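Local coordinates for protein bacterial leucyl aminopeptidase (Legionella pneumophila, PDB 6ESL) that is a secreted zinc-dependent leucyl aminopeptidase of peptidase family M28, which probably removes residues from the N termini of peptides during nutrient acquisition in amoebal infection, at residues D211-R216 with Y360-S365; Q268-Q273 with A337-E342; Y311-I316 with V322-S327. All coordinates share one frame; numbering follows the deposited sequence.

Interaction 1 (D211-R216 with Y360-S365)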
loop_
_atom_site.group_PDB
_atom_site.type_symbol
_atom_site.label_atom_id
_atom_site.label_comp_id
_atom_site.label_asym_id
_atom_site.label_seq_id
_atom_site.Cartn_x
_atom_site.Cartn_y
_atom_site.Cartn_z
ATOM N N ASP B 211 -19.718 8.746 -18.900
ATOM C CA ASP B 211 -21.049 9.170 -18.525
ATOM C C ASP B 211 -21.135 10.224 -17.429
ATOM O O ASP B 211 -20.149 10.532 -16.765
ATOM C CB ASP B 211 -21.944 7.956 -18.153
ATOM C CG ASP B 211 -21.498 7.282 -16.849
ATOM O OD1 ASP B 211 -20.293 7.059 -16.720
ATOM O OD2 ASP B 211 -22.383 6.973 -16.012
ATOM N N THR B 212 -22.363 10.724 -17.263
ATOM C CA THR B 212 -22.777 11.657 -16.243
ATOM C C THR B 212 -24.125 11.286 -15.724
ATOM O O THR B 212 -24.779 10.294 -16.166
ATOM C CB THR B 212 -22.909 13.092 -16.827
ATOM O OG1 THR B 212 -24.063 13.148 -17.749
ATOM C CG2 THR B 212 -21.632 13.523 -17.501
ATOM N N LEU B 213 -24.594 12.068 -14.775
ATOM C CA LEU B 213 -25.989 11.968 -14.337
ATOM C C LEU B 213 -26.928 12.559 -15.441
ATOM O O LEU B 213 -26.476 13.141 -16.439
ATOM C CB LEU B 213 -26.200 12.703 -13.007
ATOM C CG LEU B 213 -25.461 12.351 -11.743
ATOM C CD1 LEU B 213 -26.150 12.893 -10.545
ATOM C CD2 LEU B 213 -25.384 10.865 -11.767
ATOM N N ASP B 214 -28.220 12.414 -15.199
ATOM C CA ASP B 214 -29.236 13.112 -15.941
ATOM C C ASP B 214 -29.355 14.589 -15.618
ATOM O O ASP B 214 -28.691 15.113 -14.731
ATOM C CB ASP B 214 -30.615 12.470 -15.771
ATOM C CG ASP B 214 -30.649 11.023 -16.184
ATOM O OD1 ASP B 214 -30.323 10.739 -17.354
ATOM O OD2 ASP B 214 -30.965 10.183 -15.288
ATOM N N GLY B 215 -30.206 15.295 -16.403
ATOM C CA GLY B 215 -30.238 16.765 -16.300
ATOM C C GLY B 215 -29.092 17.389 -17.069
ATOM O O GLY B 215 -28.405 16.768 -17.862
ATOM N N ARG B 216 -28.883 18.671 -16.801
ATOM C CA ARG B 216 -27.793 19.371 -17.441
ATOM C C ARG B 216 -26.517 19.093 -16.678
ATOM O O ARG B 216 -26.271 19.672 -15.619
ATOM C CB ARG B 216 -28.002 20.882 -17.371
ATOM C CG ARG B 216 -26.898 21.691 -18.032
ATOM C CD ARG B 216 -26.784 21.365 -19.511
ATOM N NE ARG B 216 -25.714 22.119 -20.157
ATOM C CZ ARG B 216 -24.459 21.696 -20.263
ATOM N NH1 ARG B 216 -24.111 20.518 -19.763
ATOM N NH2 ARG B 216 -23.550 22.450 -20.866
ATOM N N TYR B 360 -18.178 20.630 -7.071
ATOM C CA TYR B 360 -19.123 20.797 -8.151
ATOM C C TYR B 360 -19.511 19.539 -8.874
ATOM O O TYR B 360 -20.363 19.530 -9.686
ATOM C CB TYR B 360 -18.629 21.831 -9.133
ATOM C CG TYR B 360 -18.173 23.075 -8.466
ATOM C CD1 TYR B 360 -19.059 23.891 -7.825
ATOM C CD2 TYR B 360 -16.845 23.412 -8.452
ATOM C CE1 TYR B 360 -18.643 25.036 -7.212
ATOM C CE2 TYR B 360 -16.409 24.548 -7.839
ATOM C CZ TYR B 360 -17.314 25.361 -7.224
ATOM O OH TYR B 360 -16.893 26.476 -6.622
ATOM N N ILE B 361 -18.952 18.444 -8.459
ATOM C CA ILE B 361 -19.231 17.153 -9.027
ATOM C C ILE B 361 -20.740 16.817 -8.898
ATOM O O ILE B 361 -21.373 17.158 -7.928
ATOM C CB ILE B 361 -18.363 16.147 -8.261
ATOM C CG1 ILE B 361 -18.704 16.127 -6.793
ATOM C CG2 ILE B 361 -16.881 16.290 -8.477
ATOM C CD1 ILE B 361 -17.985 14.976 -6.140
ATOM N N HIS B 362 -21.267 16.174 -9.925
ATOM C CA HIS B 362 -22.675 15.768 -10.020
ATOM C C HIS B 362 -23.659 16.926 -10.026
ATOM O O HIS B 362 -24.732 16.806 -9.547
ATOM C CB HIS B 362 -23.101 14.712 -8.965
ATOM C CG HIS B 362 -22.272 13.486 -8.962
ATOM N ND1 HIS B 362 -22.158 12.678 -7.866
ATOM C CD2 HIS B 362 -21.528 12.920 -9.922
ATOM C CE1 HIS B 362 -21.378 11.668 -8.151
ATOM N NE2 HIS B 362 -20.981 11.791 -9.394
ATOM N N THR B 363 -23.242 18.062 -10.552
ATOM C CA THR B 363 -24.071 19.254 -10.667
ATOM C C THR B 363 -23.814 19.925 -11.990
ATOM O O THR B 363 -22.907 19.576 -12.676
ATOM C CB THR B 363 -23.803 20.336 -9.595
ATOM O OG1 THR B 363 -22.597 21.038 -9.876
ATOM C CG2 THR B 363 -23.755 19.777 -8.199
ATOM N N SER B 364 -24.686 20.846 -12.359
ATOM C CA SER B 364 -24.486 21.650 -13.569
ATOM C C SER B 364 -23.331 22.568 -13.469
ATOM O O SER B 364 -22.943 23.076 -14.463
ATOM C CB SER B 364 -25.744 22.556 -13.832
ATOM O OG SER B 364 -26.825 21.655 -13.897
ATOM N N SER B 365 -22.762 22.764 -12.304
ATOM C CA SER B 365 -21.592 23.642 -12.197
ATOM C C SER B 365 -20.283 22.898 -12.406
ATOM O O SER B 365 -19.247 23.476 -12.175
ATOM C CB SER B 365 -21.578 24.258 -10.821
ATOM O OG SER B 365 -22.621 25.144 -10.682
#
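R216 O receives two groups of S364: the hydroxyl OG donates a 2.7 Å hydrogen bond to it, and S364 CA makes a longer CA-H...O approach of 3.4 Å to the same oxygen. The two segments are active-site loops of an M28 zinc aminopeptidase, one following strand 203-209 and the other preceding helix 373-391. The OG bond lies in the carbonyl plane with a C=O...donor angle of 149°, and S364 OG is placed for it beside its own backbone N (chi1 -56°). That hydroxyl also rests 3.7 Å from R216 CB.

At the other end of the contact, L213 meets H362 at about a right angle, its CD1 methyl 3.9 Å from H362 CB and oblique to the imidazole. The H362 side chain comes within about 3 Å of a bound zinc, consistent with the histidine ligand of the M28 two-zinc site, while its ND1 is hydrogen-bonded to D65 of the second subunit. L213 packs on E58 of that subunit.

The loop carrying H362 contains a type II beta turn from Y360 to T363. T363 OG1 gives a 2.7 Å hydrogen bond to Y360 O and accepts from S365 N at 3.0 Å, which makes an ST turn.

Interaction 2 (Q268-Q273 with A337-E342); sequences QHFQEQ and ASWNEE
The six-membered ring of W339 points its edge at one face of F270 in a T-shaped pair. The evidence is threefold: the planes stand at 88°, the centroids are 5.5 Å apart, and W339 CH2 lies over the F270 face, offset toward the rim, 4.0 Å from F270 CD2. Relative to the indole, F270 CD2 lies in the ring plane at its edge, so a single corner of the tryptophan carries the contact. W339 reaches across because CG is anti to its carbonyl carbon (chi1 -63°), which brings the far end of the indole nearer to F270 than its CB direction alone would suggest. The indole N-H is taken by Y253, W339 NE1 bonding to the tyrosine OH.

Beside this apolar pair, toward the solvent-exposed side, the Q271 and E342 side chains cross at about a right angle, their amide and carboxylate planes 38° apart. Q271 is extended beyond CG, whereas E342 bends at chi2.

Plain packing joins helix 261-272 to helix 336-340 and the turn after it, laid on the central sheet: F270 and W339 both touch V277 of strand 277-282, W339 also reaches V280, F270 makes a further edge-to-face pair with Y249 of strand 248-253, and V267 of helix 261-272 packs against W339 and E342.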
loop_
_atom_site.group_PDB
_atom_site.type_symbol
_atom_site.label_atom_id
_atom_site.label_comp_id
_atom_site.label_asym_id
_atom_site.label_seq_id
_atom_site.Cartn_x
_atom_site.Cartn_y
_atom_site.Cartn_z
ATOM N N GLN B 268 -16.593 -8.785 -17.429
ATOM C CA GLN B 268 -17.254 -10.023 -17.721
ATOM C C GLN B 268 -16.962 -10.444 -19.162
ATOM O O GLN B 268 -16.725 -11.621 -19.410
ATOM C CB GLN B 268 -18.770 -9.923 -17.501
ATOM C CG GLN B 268 -19.444 -11.282 -17.370
ATOM C CD GLN B 268 -20.942 -11.208 -16.997
ATOM O OE1 GLN B 268 -21.793 -11.805 -17.641
ATOM N NE2 GLN B 268 -21.257 -10.495 -15.951
ATOM N N HIS B 269 -16.991 -9.486 -20.090
ATOM C CA HIS B 269 -16.645 -9.714 -21.468
ATOM C C HIS B 269 -15.244 -10.340 -21.578
ATOM O O HIS B 269 -15.089 -11.348 -22.311
ATOM C CB HIS B 269 -16.721 -8.452 -22.309
ATOM C CG HIS B 269 -16.453 -8.676 -23.769
ATOM N ND1 HIS B 269 -15.174 -8.700 -24.291
ATOM C CD2 HIS B 269 -17.290 -8.940 -24.805
ATOM C CE1 HIS B 269 -15.234 -8.950 -25.592
ATOM N NE2 HIS B 269 -16.502 -9.065 -25.927
ATOM N N PHE B 270 -14.277 -9.758 -20.876
ATOM C CA PHE B 270 -12.914 -10.245 -20.923
ATOM C C PHE B 270 -12.778 -11.641 -20.303
ATOM O O PHE B 270 -11.979 -12.447 -20.781
ATOM C CB PHE B 270 -11.947 -9.313 -20.169
ATOM C CG PHE B 270 -11.416 -8.146 -21.009
ATOM C CD1 PHE B 270 -12.257 -7.284 -21.639
ATOM C CD2 PHE B 270 -10.073 -7.888 -21.064
ATOM C CE1 PHE B 270 -11.767 -6.204 -22.400
ATOM C CE2 PHE B 270 -9.573 -6.772 -21.771
ATOM C CZ PHE B 270 -10.416 -5.928 -22.428
ATOM N N GLN B 271 -13.520 -11.921 -19.233
ATOM C CA GLN B 271 -13.465 -13.210 -18.583
ATOM C C GLN B 271 -14.074 -14.313 -19.510
ATOM O O GLN B 271 -13.481 -15.333 -19.697
ATOM C CB GLN B 271 -14.199 -13.112 -17.283
ATOM C CG GLN B 271 -14.092 -14.325 -16.465
ATOM C CD GLN B 271 -14.700 -14.182 -15.045
ATOM O OE1 GLN B 271 -15.179 -13.076 -14.552
ATOM N NE2 GLN B 271 -14.685 -15.346 -14.343
ATOM N N GLU B 272 -15.211 -14.033 -20.132
ATOM C CA GLU B 272 -15.891 -14.949 -21.009
ATOM C C GLU B 272 -15.165 -15.190 -22.323
ATOM O O GLU B 272 -15.344 -16.264 -22.900
ATOM C CB GLU B 272 -17.269 -14.423 -21.334
ATOM C CG GLU B 272 -18.247 -14.446 -20.180
ATOM C CD GLU B 272 -19.493 -13.594 -20.471
ATOM O OE1 GLU B 272 -19.512 -12.779 -21.462
ATOM O OE2 GLU B 272 -20.440 -13.744 -19.679
ATOM N N GLN B 273 -14.287 -14.271 -22.706
ATOM C CA GLN B 273 -13.466 -14.424 -23.899
ATOM C C GLN B 273 -12.019 -14.796 -23.529
ATOM O O GLN B 273 -11.143 -14.816 -24.394
ATOM C CB GLN B 273 -13.485 -13.142 -24.733
ATOM C CG GLN B 273 -14.867 -12.742 -25.225
ATOM C CD GLN B 273 -15.498 -13.798 -26.110
ATOM O OE1 GLN B 273 -14.888 -14.827 -26.400
ATOM N NE2 GLN B 273 -16.728 -13.549 -26.546
ATOM N N ALA B 337 -12.646 -0.734 -9.401
ATOM C CA ALA B 337 -13.180 -1.700 -8.454
ATOM C C ALA B 337 -13.684 -2.956 -9.119
ATOM O O ALA B 337 -13.634 -4.047 -8.535
ATOM C CB ALA B 337 -14.270 -1.068 -7.563
ATOM N N SER B 338 -14.281 -2.784 -10.304
ATOM C CA SER B 338 -14.718 -3.883 -11.112
ATOM C C SER B 338 -13.637 -4.910 -11.438
ATOM O O SER B 338 -13.914 -6.138 -11.353
ATOM C CB SER B 338 -15.464 -3.383 -12.354
ATOM O OG SER B 338 -16.544 -2.511 -11.958
ATOM N N TRP B 339 -12.428 -4.423 -11.719
ATOM C CA TRP B 339 -11.258 -5.253 -11.962
ATOM C C TRP B 339 -10.721 -5.862 -10.673
ATOM O O TRP B 339 -10.467 -7.110 -10.579
ATOM C CB TRP B 339 -10.187 -4.457 -12.696
ATOM C CG TRP B 339 -10.556 -3.990 -14.022
ATOM C CD1 TRP B 339 -10.997 -2.718 -14.350
ATOM C CD2 TRP B 339 -10.593 -4.746 -15.277
ATOM N NE1 TRP B 339 -11.279 -2.654 -15.676
ATOM C CE2 TRP B 339 -11.026 -3.873 -16.276
ATOM C CE3 TRP B 339 -10.242 -6.027 -15.642
ATOM C CZ2 TRP B 339 -11.148 -4.260 -17.574
ATOM C CZ3 TRP B 339 -10.364 -6.409 -16.996
ATOM C CH2 TRP B 339 -10.801 -5.532 -17.915
ATOM N N ASN B 340 -10.672 -5.031 -9.657
ATOM C CA ASN B 340 -10.131 -5.456 -8.360
ATOM C C ASN B 340 -10.938 -6.642 -7.776
ATOM O O ASN B 340 -10.361 -7.536 -7.070
ATOM C CB ASN B 340 -10.121 -4.321 -7.383
ATOM C CG ASN B 340 -9.568 -4.706 -6.015
ATOM O OD1 ASN B 340 -10.317 -4.749 -5.066
ATOM N ND2 ASN B 340 -8.227 -4.835 -5.903
ATOM N N GLU B 341 -12.243 -6.571 -7.937
ATOM C CA GLU B 341 -13.123 -7.678 -7.487
ATOM C C GLU B 341 -12.802 -8.992 -8.116
ATOM O O GLU B 341 -13.099 -9.975 -7.524
ATOM C CB GLU B 341 -14.603 -7.433 -7.777
ATOM C CG GLU B 341 -15.276 -6.678 -6.654
ATOM C CD GLU B 341 -16.777 -6.366 -6.867
ATOM O OE1 GLU B 341 -17.239 -5.347 -6.204
ATOM O OE2 GLU B 341 -17.458 -7.079 -7.710
ATOM N N GLU B 342 -12.267 -9.046 -9.314
ATOM C CA GLU B 342 -11.881 -10.295 -9.961
ATOM C C GLU B 342 -10.388 -10.550 -9.791
ATOM O O GLU B 342 -9.818 -11.265 -10.595
ATOM C CB GLU B 342 -12.234 -10.254 -11.445
ATOM C CG GLU B 342 -13.726 -10.008 -11.682
ATOM C CD GLU B 342 -14.600 -11.145 -11.239
ATOM O OE1 GLU B 342 -14.392 -12.230 -11.754
ATOM O OE2 GLU B 342 -15.537 -10.955 -10.413
#

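Interaction 3 (Y311-I316 with V322-S327)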
loop_
_atom_site.group_PDB
_atom_site.type_symbol
_atom_site.label_atom_id
_atom_site.label_comp_id
_atom_site.label_asym_id
_atom_site.label_seq_id
_atom_site.Cartn_x
_atom_site.Cartn_y
_atom_site.Cartn_z
ATOM N N TYR B 311 3.696 1.377 -7.522
ATOM C CA TYR B 311 4.327 1.659 -8.788
ATOM C C TYR B 311 3.849 3.023 -9.419
ATOM O O TYR B 311 4.647 3.806 -9.913
ATOM C CB TYR B 311 4.083 0.514 -9.787
ATOM C CG TYR B 311 4.816 0.669 -11.046
ATOM C CD1 TYR B 311 6.211 0.700 -11.065
ATOM C CD2 TYR B 311 4.137 0.723 -12.271
ATOM C CE1 TYR B 311 6.899 0.818 -12.284
ATOM C CE2 TYR B 311 4.789 0.888 -13.461
ATOM C CZ TYR B 311 6.161 0.903 -13.490
ATOM O OH TYR B 311 6.823 1.040 -14.685
ATOM N N LEU B 312 2.553 3.279 -9.355
ATOM C CA LEU B 312 2.084 4.604 -9.771
ATOM C C LEU B 312 2.775 5.730 -9.005
ATOM O O LEU B 312 3.109 6.699 -9.563
ATOM C CB LEU B 312 0.557 4.789 -9.562
ATOM C CG LEU B 312 -0.409 4.082 -10.428
ATOM C CD1 LEU B 312 -1.768 4.778 -10.141
ATOM C CD2 LEU B 312 -0.099 4.115 -11.888
ATOM N N ALA B 313 2.933 5.587 -7.705
ATOM C CA ALA B 313 3.633 6.612 -6.911
ATOM C C ALA B 313 5.018 6.866 -7.477
ATOM O O ALA B 313 5.402 8.013 -7.662
ATOM C CB ALA B 313 3.670 6.204 -5.418
ATOM N N LYS B 314 5.739 5.811 -7.810
ATOM C CA LYS B 314 7.066 5.930 -8.430
ATOM C C LYS B 314 7.051 6.559 -9.807
ATOM O O LYS B 314 7.869 7.407 -10.105
ATOM C CB LYS B 314 7.718 4.550 -8.551
ATOM C CG LYS B 314 8.343 4.110 -7.240
ATOM C CD LYS B 314 8.651 2.618 -7.221
ATOM C CE LYS B 314 9.987 2.323 -7.918
ATOM N NZ LYS B 314 10.042 0.831 -7.932
ATOM N N LEU B 315 6.073 6.165 -10.633
ATOM C CA LEU B 315 5.920 6.759 -11.939
ATOM C C LEU B 315 5.645 8.220 -11.793
ATOM O O LEU B 315 6.187 9.007 -12.581
ATOM C CB LEU B 315 4.792 6.126 -12.771
ATOM C CG LEU B 315 4.955 4.698 -13.251
ATOM C CD1 LEU B 315 3.656 4.222 -13.860
ATOM C CD2 LEU B 315 6.120 4.608 -14.274
ATOM N N ILE B 316 4.792 8.606 -10.820
ATOM C CA ILE B 316 4.498 10.026 -10.626
ATOM C C ILE B 316 5.816 10.761 -10.273
ATOM O O ILE B 316 6.168 11.782 -10.869
ATOM C CB ILE B 316 3.409 10.276 -9.552
ATOM C CG1 ILE B 316 2.032 9.795 -10.056
ATOM C CG2 ILE B 316 3.335 11.730 -9.233
ATOM C CD1 ILE B 316 1.001 9.479 -8.981
ATOM N N VAL B 322 5.861 15.749 -9.367
ATOM C CA VAL B 322 5.018 16.417 -8.411
ATOM C C VAL B 322 4.896 15.520 -7.158
ATOM O O VAL B 322 5.214 14.330 -7.202
ATOM C CB VAL B 322 3.647 16.714 -9.025
ATOM C CG1 VAL B 322 3.807 17.675 -10.236
ATOM C CG2 VAL B 322 2.905 15.433 -9.362
ATOM N N PRO B 323 4.461 16.089 -6.015
ATOM C CA PRO B 323 4.255 15.241 -4.832
ATOM C C PRO B 323 3.104 14.187 -5.064
ATOM O O PRO B 323 2.217 14.344 -5.912
ATOM C CB PRO B 323 3.882 16.255 -3.738
ATOM C CG PRO B 323 4.435 17.635 -4.241
ATOM C CD PRO B 323 4.183 17.517 -5.747
ATOM N N VAL B 324 3.148 13.124 -4.269
ATOM C CA VAL B 324 2.162 12.088 -4.205
ATOM C C VAL B 324 1.605 12.051 -2.803
ATOM O O VAL B 324 2.338 12.235 -1.854
ATOM C CB VAL B 324 2.777 10.723 -4.409
ATOM C CG1 VAL B 324 1.708 9.623 -4.373
ATOM C CG2 VAL B 324 3.464 10.674 -5.763
ATOM N N ASP B 325 0.335 11.844 -2.658
ATOM C CA ASP B 325 -0.235 11.632 -1.333
ATOM C C ASP B 325 -1.347 10.555 -1.576
ATOM O O ASP B 325 -1.590 10.122 -2.713
ATOM C CB ASP B 325 -0.752 12.925 -0.762
ATOM C CG ASP B 325 -0.846 12.918 0.789
ATOM O OD1 ASP B 325 -0.783 11.828 1.389
ATOM O OD2 ASP B 325 -0.979 13.999 1.379
ATOM N N TYR B 326 -1.920 10.091 -0.490
ATOM C CA TYR B 326 -2.759 8.868 -0.412
ATOM C C TYR B 326 -4.106 9.145 0.232
ATOM O O TYR B 326 -4.262 9.978 1.163
ATOM C CB TYR B 326 -2.034 7.781 0.423
ATOM C CG TYR B 326 -0.654 7.492 -0.092
ATOM C CD1 TYR B 326 -0.416 6.647 -1.167
ATOM C CD2 TYR B 326 0.428 8.204 0.420
ATOM C CE1 TYR B 326 0.884 6.481 -1.687
ATOM C CE2 TYR B 326 1.704 8.057 -0.108
ATOM C CZ TYR B 326 1.933 7.178 -1.133
ATOM O OH TYR B 326 3.263 7.023 -1.611
ATOM N N SER B 327 -5.132 8.492 -0.324
ATOM C CA SER B 327 -6.520 8.625 0.142
ATOM C C SER B 327 -7.415 7.439 -0.263
ATOM O O SER B 327 -7.064 6.669 -1.157
ATOM C CB SER B 327 -7.129 9.936 -0.360
ATOM O OG SER B 327 -8.467 10.079 0.080
#
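V324 branches at CB into two methyls with different partners on helix 311-316. CG1, anti to the backbone N (chi1 -179°), runs to A313 CB at 4.1 Å. CG2 is the busier branch: it sits 3.6 Å from I316 CG2 and 3.8 Å from A313 O, so one methyl bridges a helical side chain and the carbonyl three residues before it.

This is the second half of a beta-alpha-beta crossover, strand 297-300, helix 306-320 and strand 324-327, in which the helix returns the chain to lie parallel beside the first strand. The segment axes agree with that return, passing 9.4 Å apart with N-to-C directions at 152°, close to antiparallel. No hydrogen bond joins the two segments; the strand instead bonds through its backbone to strand 297-300, as D325 does with both M297 and V299.

I316 is shared between two valines, since its CG2 also meets V322 CG2 at 3.7 Å, the I316 side chain running obliquely to both. A313, whose CB points toward the strand, lies opposite V324 in the register, their CA atoms 6.3 Å apart. At the subunit interface K314 and D325 form reciprocal salt bridges with D325 and K314 of the second subunit, and Y326 packs on Y326 of that subunit. Within its own chain, Y326 reaches the helix with its far end, OH standing 3.9 Å from A313 CB.

From the N terminus, the chain opens interaction 1 at 211-216, just after strand 203-209, then interaction 2 at 268-273 on helix 261-272, then interaction 3 at 311-316 on helix 306-320. They close in reverse order: 322-327 after only five intervening residues, 337-342 next, and 360-365 last. Thus interaction 3 lies within interaction 2, which lies within interaction 1, and none cross. Interaction 3 ties a helix to the strand outermost in the mixed sheet within this chain, interaction 2 joins helix 261-272 to helix 336-340 and the turn that follows it, and interaction 1 joins loops beside the zinc site. Their centres stand 26 to 28 Å apart without touching, yet all three reach the second subunit.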